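373aa long hypothetical citrate synthase (Sulfolobus tokodaii, PDB 1VGP) is a hypothetical protein of the citrate synthase family, largely helical and assembled from two chains. Local coordinates at residues 151-156 with 320-325; 128-133 with 138-143. All blocks are in the same frame, centred on the assembly; numbering follows the deposited sequence.

Phe153 and Leu154 carry helix 149-158 into interaction 1, while the next two residues of the same helix, Tyr155 and Met156, touch interaction 2. Interaction 2 comes first along the chain, folding residues 138-143 back on helix 113-135; interaction 1 then joins the next helix, 149-158, to the loop 320-325, 164 residues further on. Their centres lie about 10 Å apart, and they meet directly: Tyr155 packs on Ile141, and the O of Met156 is 3.5 Å from CD of Arg133. Interaction 1 is buried, its centre about 14 Å from the chain's centre; interaction 2 is a surface contact, its centre about 20 Å out.

Interaction 1: residues 151-156 with 320-325; sequences ENFLYM and LGFEPD
Leu154, Phe322 and Leu320 bury the most surface here, and Phe153 completes an entirely apolar meeting between a helix and a loop. Leu154 spreads its two methyls over two partners. CD1 reaches CD2 of Leu320 at 4.0 Å, while CD2 approaches CE1 of Phe322 at 4.2 Å, its side chain crossing that of the phenylalanine at about a right angle. The ring of Phe322 therefore has the leucine near CE1 and, at CZ and CE2, the ring of Phe153. The two rings form an offset edge-to-face pair: the edge of Phe322 is turned to the face of Phe153, with planes at 88° and centroids 5.6 Å apart. The rings come closest at Phe153 CE1 and Phe322 CZ, 3.8 Å apart. In Phe153 the bond from CA to CB points toward the loop, and chi1 (-154°) puts CG anti to the backbone N, beside the carbonyl carbon, from where CE1 meets Phe322. Gly321, with its positive phi of 99°, ends the preceding helix in a Schellman motif, and this turn separates Leu320 from Phe322, both of which still reach Leu154. The contact thus ties helix 149-158 to the connection between helices 309-319 and 327-346; Pro125 and Val128 of helix 113-135 and Met170 of helix 164-175 pack against Phe153, while Phe327 and Val330 of helix 327-346 touch Phe322.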
ATOM      1  N   GLU A 151      17.713  23.281   0.233  1.00 37.60           N
ATOM      2  CA  GLU A 151      19.002  23.549  -0.382  1.00 36.75           C
ATOM      3  C   GLU A 151      19.739  22.237  -0.618  1.00 36.82           C
ATOM      4  O   GLU A 151      20.310  22.017  -1.699  1.00 35.56           O
ATOM      5  CB  GLU A 151      19.840  24.460   0.509  1.00 37.25           C
ATOM      6  CG  GLU A 151      20.983  25.141  -0.231  1.00 39.93           C
ATOM      7  CD  GLU A 151      21.961  25.841   0.695  1.00 42.41           C
ATOM      8  OE1 GLU A 151      22.872  26.518   0.175  1.00 44.80           O
ATOM      9  OE2 GLU A 151      21.827  25.717   1.934  1.00 42.77           O
ATOM     10  N   ASN A 152      19.709  21.359   0.383  1.00 35.41           N
ATOM     11  CA  ASN A 152      20.438  20.095   0.311  1.00 35.11           C
ATOM     12  C   ASN A 152      19.879  19.190  -0.784  1.00 35.30           C
ATOM     13  O   ASN A 152      20.626  18.457  -1.435  1.00 33.57           O
ATOM     14  CB  ASN A 152      20.381  19.372   1.657  1.00 34.36           C
ATOM     15  CG  ASN A 152      21.101  18.029   1.627  1.00 37.04           C
ATOM     16  OD1 ASN A 152      22.322  17.972   1.481  1.00 34.86           O
ATOM     17  ND2 ASN A 152      20.347  16.945   1.755  1.00 38.69           N
ATOM     18  N   PHE A 153      18.566  19.247  -0.985  1.00 35.80           N
ATOM     19  CA  PHE A 153      17.946  18.496  -2.068  1.00 36.36           C
ATOM     20  C   PHE A 153      18.613  18.860  -3.386  1.00 34.82           C
ATOM     21  O   PHE A 153      19.087  17.988  -4.104  1.00 35.99           O
ATOM     22  CB  PHE A 153      16.438  18.791  -2.145  1.00 36.37           C
ATOM     23  CG  PHE A 153      15.620  17.673  -2.752  1.00 38.24           C
ATOM     24  CD1 PHE A 153      16.161  16.832  -3.715  1.00 37.99           C
ATOM     25  CD2 PHE A 153      14.298  17.479  -2.371  1.00 36.71           C
ATOM     26  CE1 PHE A 153      15.395  15.814  -4.289  1.00 38.86           C
ATOM     27  CE2 PHE A 153      13.530  16.462  -2.944  1.00 36.17           C
ATOM     28  CZ  PHE A 153      14.074  15.633  -3.900  1.00 36.24           C
ATOM     29  N   LEU A 154      18.661  20.147  -3.699  1.00 35.42           N
ATOM     30  CA  LEU A 154      19.246  20.591  -4.960  1.00 36.72           C
ATOM     31  C   LEU A 154      20.752  20.336  -4.983  1.00 37.75           C
ATOM     32  O   LEU A 154      21.326  19.991  -6.026  1.00 35.10           O
ATOM     33  CB  LEU A 154      18.964  22.079  -5.172  1.00 37.36           C
ATOM     34  CG  LEU A 154      17.494  22.463  -5.323  1.00 39.06           C
ATOM     35  CD1 LEU A 154      17.396  23.906  -5.814  1.00 38.60           C
ATOM     36  CD2 LEU A 154      16.804  21.508  -6.292  1.00 36.04           C
ATOM     37  N   TYR A 155      21.382  20.502  -3.824  1.00 38.06           N
ATOM     38  CA  TYR A 155      22.789  20.169  -3.672  1.00 38.32           C
ATOM     39  C   TYR A 155      23.094  18.749  -4.143  1.00 38.44           C
ATOM     40  O   TYR A 155      23.987  18.544  -4.976  1.00 37.53           O
ATOM     41  CB  TYR A 155      23.220  20.321  -2.211  1.00 40.40           C
ATOM     42  CG  TYR A 155      24.585  19.725  -1.932  1.00 42.74           C
ATOM     43  CD1 TYR A 155      25.695  20.083  -2.703  1.00 43.09           C
ATOM     44  CD2 TYR A 155      24.761  18.786  -0.918  1.00 41.62           C
ATOM     45  CE1 TYR A 155      26.944  19.515  -2.469  1.00 43.97           C
ATOM     46  CE2 TYR A 155      26.005  18.212  -0.675  1.00 42.32           C
ATOM     47  CZ  TYR A 155      27.092  18.579  -1.451  1.00 44.05           C
ATOM     48  OH  TYR A 155      28.318  18.009  -1.211  1.00 43.98           O
ATOM     49  N   MET A 156      22.362  17.774  -3.601  1.00 37.50           N
ATOM     50  CA  MET A 156      22.619  16.370  -3.907  1.00 37.03           C
ATOM     51  C   MET A 156      22.267  16.051  -5.353  1.00 36.46           C
ATOM     52  O   MET A 156      22.638  15.006  -5.867  1.00 35.28           O
ATOM     53  CB  MET A 156      21.819  15.452  -2.981  1.00 37.96           C
ATOM     54  CG  MET A 156      22.107  15.625  -1.506  1.00 40.41           C
ATOM     55  SD  MET A 156      21.253  14.372  -0.520  1.00 46.90           S
ATOM     56  CE  MET A 156      19.578  15.006  -0.497  1.00 47.04           C
ATOM     57  N   LEU A 320      14.591  23.436 -12.336  1.00 36.69           N
ATOM     58  CA  LEU A 320      15.390  23.118 -11.161  1.00 34.31           C
ATOM     59  C   LEU A 320      16.277  21.893 -11.409  1.00 35.29           C
ATOM     60  O   LEU A 320      17.014  21.457 -10.522  1.00 33.36           O
ATOM     61  CB  LEU A 320      14.472  22.879  -9.956  1.00 33.48           C
ATOM     62  CG  LEU A 320      13.889  24.148  -9.335  1.00 33.27           C
ATOM     63  CD1 LEU A 320      12.986  23.800  -8.168  1.00 30.74           C
ATOM     64  CD2 LEU A 320      15.019  25.043  -8.863  1.00 35.40           C
ATOM     65  N   GLY A 321      16.205  21.344 -12.617  1.00 34.80           N
ATOM     66  CA  GLY A 321      17.150  20.316 -13.005  1.00 33.95           C
ATOM     67  C   GLY A 321      16.631  18.894 -12.892  1.00 35.55           C
ATOM     68  O   GLY A 321      17.404  17.941 -12.987  1.00 36.72           O
ATOM     69  N   PHE A 322      15.329  18.736 -12.684  1.00 36.28           N
ATOM     70  CA  PHE A 322      14.753  17.401 -12.624  1.00 36.37           C
ATOM     71  C   PHE A 322      14.249  16.995 -13.990  1.00 38.57           C
ATOM     72  O   PHE A 322      13.845  17.831 -14.796  1.00 40.32           O
ATOM     73  CB  PHE A 322      13.587  17.346 -11.646  1.00 33.73           C
ATOM     74  CG  PHE A 322      13.988  17.503 -10.218  1.00 31.60           C
ATOM     75  CD1 PHE A 322      13.883  18.740  -9.587  1.00 30.24           C
ATOM     76  CD2 PHE A 322      14.431  16.405  -9.482  1.00 30.25           C
ATOM     77  CE1 PHE A 322      14.205  18.883  -8.240  1.00 30.37           C
ATOM     78  CE2 PHE A 322      14.758  16.538  -8.130  1.00 30.42           C
ATOM     79  CZ  PHE A 322      14.644  17.778  -7.506  1.00 30.25           C
ATOM     80  N   GLU A 323      14.266  15.697 -14.244  1.00 41.97           N
ATOM     81  CA  GLU A 323      13.670  15.180 -15.457  1.00 42.65           C
ATOM     82  C   GLU A 323      12.226  14.812 -15.151  1.00 41.32           C
ATOM     83  O   GLU A 323      11.880  14.430 -14.026  1.00 38.40           O
ATOM     84  CB  GLU A 323      14.497  14.000 -15.954  1.00 48.01           C
ATOM     85  CG  GLU A 323      16.002  14.238 -15.774  1.00 55.86           C
ATOM     86  CD  GLU A 323      16.831  13.805 -16.964  1.00 63.39           C
ATOM     87  OE1 GLU A 323      18.081  13.877 -16.873  1.00 68.27           O
ATOM     88  OE2 GLU A 323      16.240  13.390 -17.989  1.00 67.39           O
ATOM     89  N   PRO A 324      11.350  14.966 -16.148  1.00 41.24           N
ATOM     90  CA  PRO A 324       9.901  14.833 -15.980  1.00 39.67           C
ATOM     91  C   PRO A 324       9.394  13.605 -15.246  1.00 39.46           C
ATOM     92  O   PRO A 324       8.340  13.666 -14.618  1.00 41.88           O
ATOM     93  CB  PRO A 324       9.354  14.913 -17.408  1.00 37.92           C
ATOM     94  CG  PRO A 324      10.565  14.873 -18.304  1.00 39.20           C
ATOM     95  CD  PRO A 324      11.694  15.409 -17.505  1.00 39.25           C
ATOM     96  N   ASP A 325      10.104  12.487 -15.303  1.00 40.66           N
ATOM     97  CA  ASP A 325       9.569  11.305 -14.632  1.00 43.07           C
ATOM     98  C   ASP A 325      10.010  11.238 -13.180  1.00 40.81           C
ATOM     99  O   ASP A 325       9.688  10.297 -12.453  1.00 41.46           O
ATOM    100  CB  ASP A 325       9.947  10.018 -15.381  1.00 45.28           C
ATOM    101  CG  ASP A 325      11.424   9.904 -15.637  1.00 49.29           C
ATOM    102  OD1 ASP A 325      11.803   9.085 -16.504  1.00 49.50           O
ATOM    103  OD2 ASP A 325      12.201  10.630 -14.974  1.00 52.02           O
TER

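Interaction 2: residues 128-133 with 138-143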
ATOM      1  N   VAL A 128      15.778  10.166  -3.881  1.00 29.56           N
ATOM      2  CA  VAL A 128      15.439  10.725  -5.174  1.00 32.76           C
ATOM      3  C   VAL A 128      16.688  11.262  -5.881  1.00 35.11           C
ATOM      4  O   VAL A 128      16.978  10.882  -7.017  1.00 33.31           O
ATOM      5  CB  VAL A 128      14.374  11.842  -5.026  1.00 32.58           C
ATOM      6  CG1 VAL A 128      14.027  12.439  -6.385  1.00 30.27           C
ATOM      7  CG2 VAL A 128      13.121  11.267  -4.384  1.00 30.41           C
ATOM      8  N   ALA A 129      17.438  12.129  -5.208  1.00 35.71           N
ATOM      9  CA  ALA A 129      18.617  12.729  -5.832  1.00 35.94           C
ATOM     10  C   ALA A 129      19.654  11.667  -6.224  1.00 36.95           C
ATOM     11  O   ALA A 129      20.225  11.720  -7.319  1.00 36.41           O
ATOM     12  CB  ALA A 129      19.248  13.759  -4.889  1.00 33.88           C
ATOM     13  N   ASN A 130      19.884  10.702  -5.332  1.00 37.18           N
ATOM     14  CA  ASN A 130      20.872   9.652  -5.565  1.00 36.42           C
ATOM     15  C   ASN A 130      20.532   8.842  -6.803  1.00 36.01           C
ATOM     16  O   ASN A 130      21.409   8.484  -7.587  1.00 36.56           O
ATOM     17  CB  ASN A 130      20.950   8.718  -4.359  1.00 38.22           C
ATOM     18  CG  ASN A 130      21.870   9.244  -3.271  1.00 41.61           C
ATOM     19  OD1 ASN A 130      22.154   8.548  -2.291  1.00 43.40           O
ATOM     20  ND2 ASN A 130      22.341  10.481  -3.438  1.00 41.15           N
ATOM     21  N   TYR A 131      19.253   8.552  -6.989  1.00 36.50           N
ATOM     22  CA  TYR A 131      18.861   7.758  -8.139  1.00 37.17           C
ATOM     23  C   TYR A 131      19.036   8.543  -9.430  1.00 37.98           C
ATOM     24  O   TYR A 131      19.429   7.980 -10.455  1.00 35.13           O
ATOM     25  CB  TYR A 131      17.407   7.300  -8.021  1.00 33.41           C
ATOM     26  CG  TYR A 131      17.031   6.334  -9.121  1.00 31.42           C
ATOM     27  CD1 TYR A 131      17.769   5.167  -9.330  1.00 30.29           C
ATOM     28  CD2 TYR A 131      15.965   6.601  -9.978  1.00 29.58           C
ATOM     29  CE1 TYR A 131      17.453   4.293 -10.370  1.00 28.40           C
ATOM     30  CE2 TYR A 131      15.638   5.738 -11.020  1.00 26.84           C
ATOM     31  CZ  TYR A 131      16.386   4.589 -11.209  1.00 27.30           C
ATOM     32  OH  TYR A 131      16.056   3.726 -12.232  1.00 28.35           O
ATOM     33  N   ALA A 132      18.740   9.840  -9.372  1.00 39.25           N
ATOM     34  CA  ALA A 132      18.827  10.704 -10.538  1.00 40.20           C
ATOM     35  C   ALA A 132      20.267  10.799 -11.058  1.00 42.20           C
ATOM     36  O   ALA A 132      20.499  10.788 -12.274  1.00 43.26           O
ATOM     37  CB  ALA A 132      18.298  12.091 -10.195  1.00 38.11           C
ATOM     38  N   ARG A 133      21.228  10.885 -10.139  1.00 41.28           N
ATOM     39  CA  ARG A 133      22.641  10.907 -10.505  1.00 42.10           C
ATOM     40  C   ARG A 133      23.063   9.565 -11.079  1.00 41.15           C
ATOM     41  O   ARG A 133      23.569   9.480 -12.197  1.00 35.63           O
ATOM     42  CB  ARG A 133      23.497  11.216  -9.277  1.00 46.24           C
ATOM     43  CG  ARG A 133      23.035  12.418  -8.470  1.00 50.79           C
ATOM     44  CD  ARG A 133      23.744  13.680  -8.919  1.00 52.26           C
ATOM     45  NE  ARG A 133      25.186  13.487  -8.991  1.00 55.10           N
ATOM     46  CZ  ARG A 133      26.051  14.439  -9.320  1.00 54.92           C
ATOM     47  NH1 ARG A 133      25.631  15.681  -9.526  1.00 55.33           N
ATOM     48  NH2 ARG A 133      27.337  14.145  -9.452  1.00 55.44           N
ATOM     49  N   LEU A 138      26.294   9.479 -13.167  1.00 54.98           N
ATOM     50  CA  LEU A 138      27.128  10.212 -12.222  1.00 54.26           C
ATOM     51  C   LEU A 138      27.217   9.410 -10.933  1.00 54.96           C
ATOM     52  O   LEU A 138      26.774   8.261 -10.887  1.00 55.58           O
ATOM     53  CB  LEU A 138      26.518  11.585 -11.944  1.00 53.47           C
ATOM     54  CG  LEU A 138      26.010  12.309 -13.190  1.00 53.81           C
ATOM     55  CD1 LEU A 138      25.387  13.640 -12.802  1.00 52.71           C
ATOM     56  CD2 LEU A 138      27.160  12.514 -14.156  1.00 53.46           C
ATOM     57  N   ASP A 139      27.784  10.000  -9.889  1.00 54.64           N
ATOM     58  CA  ASP A 139      27.910   9.274  -8.635  1.00 56.27           C
ATOM     59  C   ASP A 139      27.108   9.881  -7.499  1.00 54.93           C
ATOM     60  O   ASP A 139      26.876  11.090  -7.455  1.00 52.88           O
ATOM     61  CB  ASP A 139      29.376   9.168  -8.217  1.00 60.71           C
ATOM     62  CG  ASP A 139      29.709   7.807  -7.626  1.00 65.91           C
ATOM     63  OD1 ASP A 139      28.904   7.289  -6.803  1.00 65.93           O
ATOM     64  OD2 ASP A 139      30.774   7.250  -7.982  1.00 69.14           O
ATOM     65  N   ILE A 140      26.679   9.023  -6.582  1.00 54.22           N
ATOM     66  CA  ILE A 140      26.076   9.484  -5.346  1.00 53.66           C
ATOM     67  C   ILE A 140      26.931  10.601  -4.772  1.00 54.14           C
ATOM     68  O   ILE A 140      28.133  10.452  -4.581  1.00 55.57           O
ATOM     69  CB  ILE A 140      25.973   8.348  -4.314  1.00 53.81           C
ATOM     70  CG1 ILE A 140      25.053   7.262  -4.865  1.00 55.73           C
ATOM     71  CG2 ILE A 140      25.434   8.880  -2.986  1.00 52.89           C
ATOM     72  CD1 ILE A 140      24.980   6.037  -3.991  1.00 59.11           C
ATOM     73  N   ILE A 141      26.294  11.728  -4.521  1.00 52.94           N
ATOM     74  CA  ILE A 141      26.914  12.804  -3.798  1.00 53.20           C
ATOM     75  C   ILE A 141      26.107  12.942  -2.514  1.00 53.02           C
ATOM     76  O   ILE A 141      24.894  13.127  -2.567  1.00 53.35           O
ATOM     77  CB  ILE A 141      26.884  14.099  -4.663  1.00 54.32           C
ATOM     78  CG1 ILE A 141      27.200  15.329  -3.809  1.00 54.24           C
ATOM     79  CG2 ILE A 141      25.552  14.203  -5.375  1.00 58.13           C
ATOM     80  CD1 ILE A 141      26.001  15.952  -3.150  1.00 54.41           C
ATOM     81  N   GLU A 142      26.776  12.814  -1.369  1.00 53.32           N
ATOM     82  CA  GLU A 142      26.102  12.586  -0.088  1.00 53.20           C
ATOM     83  C   GLU A 142      25.413  13.819   0.490  1.00 51.33           C
ATOM     84  O   GLU A 142      25.743  14.953   0.146  1.00 51.89           O
ATOM     85  CB  GLU A 142      27.107  12.071   0.949  1.00 55.10           C
ATOM     86  CG  GLU A 142      27.620  10.681   0.661  1.00 61.86           C
ATOM     87  CD  GLU A 142      28.765  10.289   1.572  1.00 67.04           C
ATOM     88  OE1 GLU A 142      28.843  10.825   2.701  1.00 69.83           O
ATOM     89  OE2 GLU A 142      29.590   9.442   1.156  1.00 68.84           O
ATOM     90  N   PRO A 143      24.445  13.611   1.390  1.00 48.95           N
ATOM     91  CA  PRO A 143      23.811  14.775   1.998  1.00 48.64           C
ATOM     92  C   PRO A 143      24.783  15.530   2.886  1.00 49.25           C
ATOM     93  O   PRO A 143      25.593  14.928   3.588  1.00 48.90           O
ATOM     94  CB  PRO A 143      22.647  14.180   2.782  1.00 49.45           C
ATOM     95  CG  PRO A 143      23.088  12.802   3.093  1.00 46.79           C
ATOM     96  CD  PRO A 143      23.853  12.356   1.881  1.00 47.87           C
TER
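Arg133 meets the returning chain through both its backbone and its side chain. Its carbonyl O accepts a hydrogen bond from Leu138 N at 2.9 Å. Its NE gives a weak bond to the O of Asp139, 3.3 Å away and near the guanidinium plane, while NH1 is bonded to Leu157 O in helix 149-158. The flat group lies between two aliphatic side chains: Leu138 CD1 sits over the centre of one face, 3.6 Å from CZ, and Ile141 CG2 covers the opposite face, offset toward the rim and 3.7 Å from NE. Bends at chi2 (-93°) and chi3 (-49°) fold the arginine into this slot instead of letting it extend. One turn earlier, the amide of Asn130 rests on Ile140, whose CG2 is 3.4 Å from OD1 and 3.5 Å from ND2. Farther out, Ile140 also packs on Ile79 and Arg83 of helix 76-84, and Asp139 forms a salt bridge with Arg83. The chain thus leaves helix 113-135 and runs back along its last turns, Leu138 beside Arg133 and Ile140 beside Asn130, before entering helix 149-158, a connection between consecutive helices within the mainly helical citrate synthase fold.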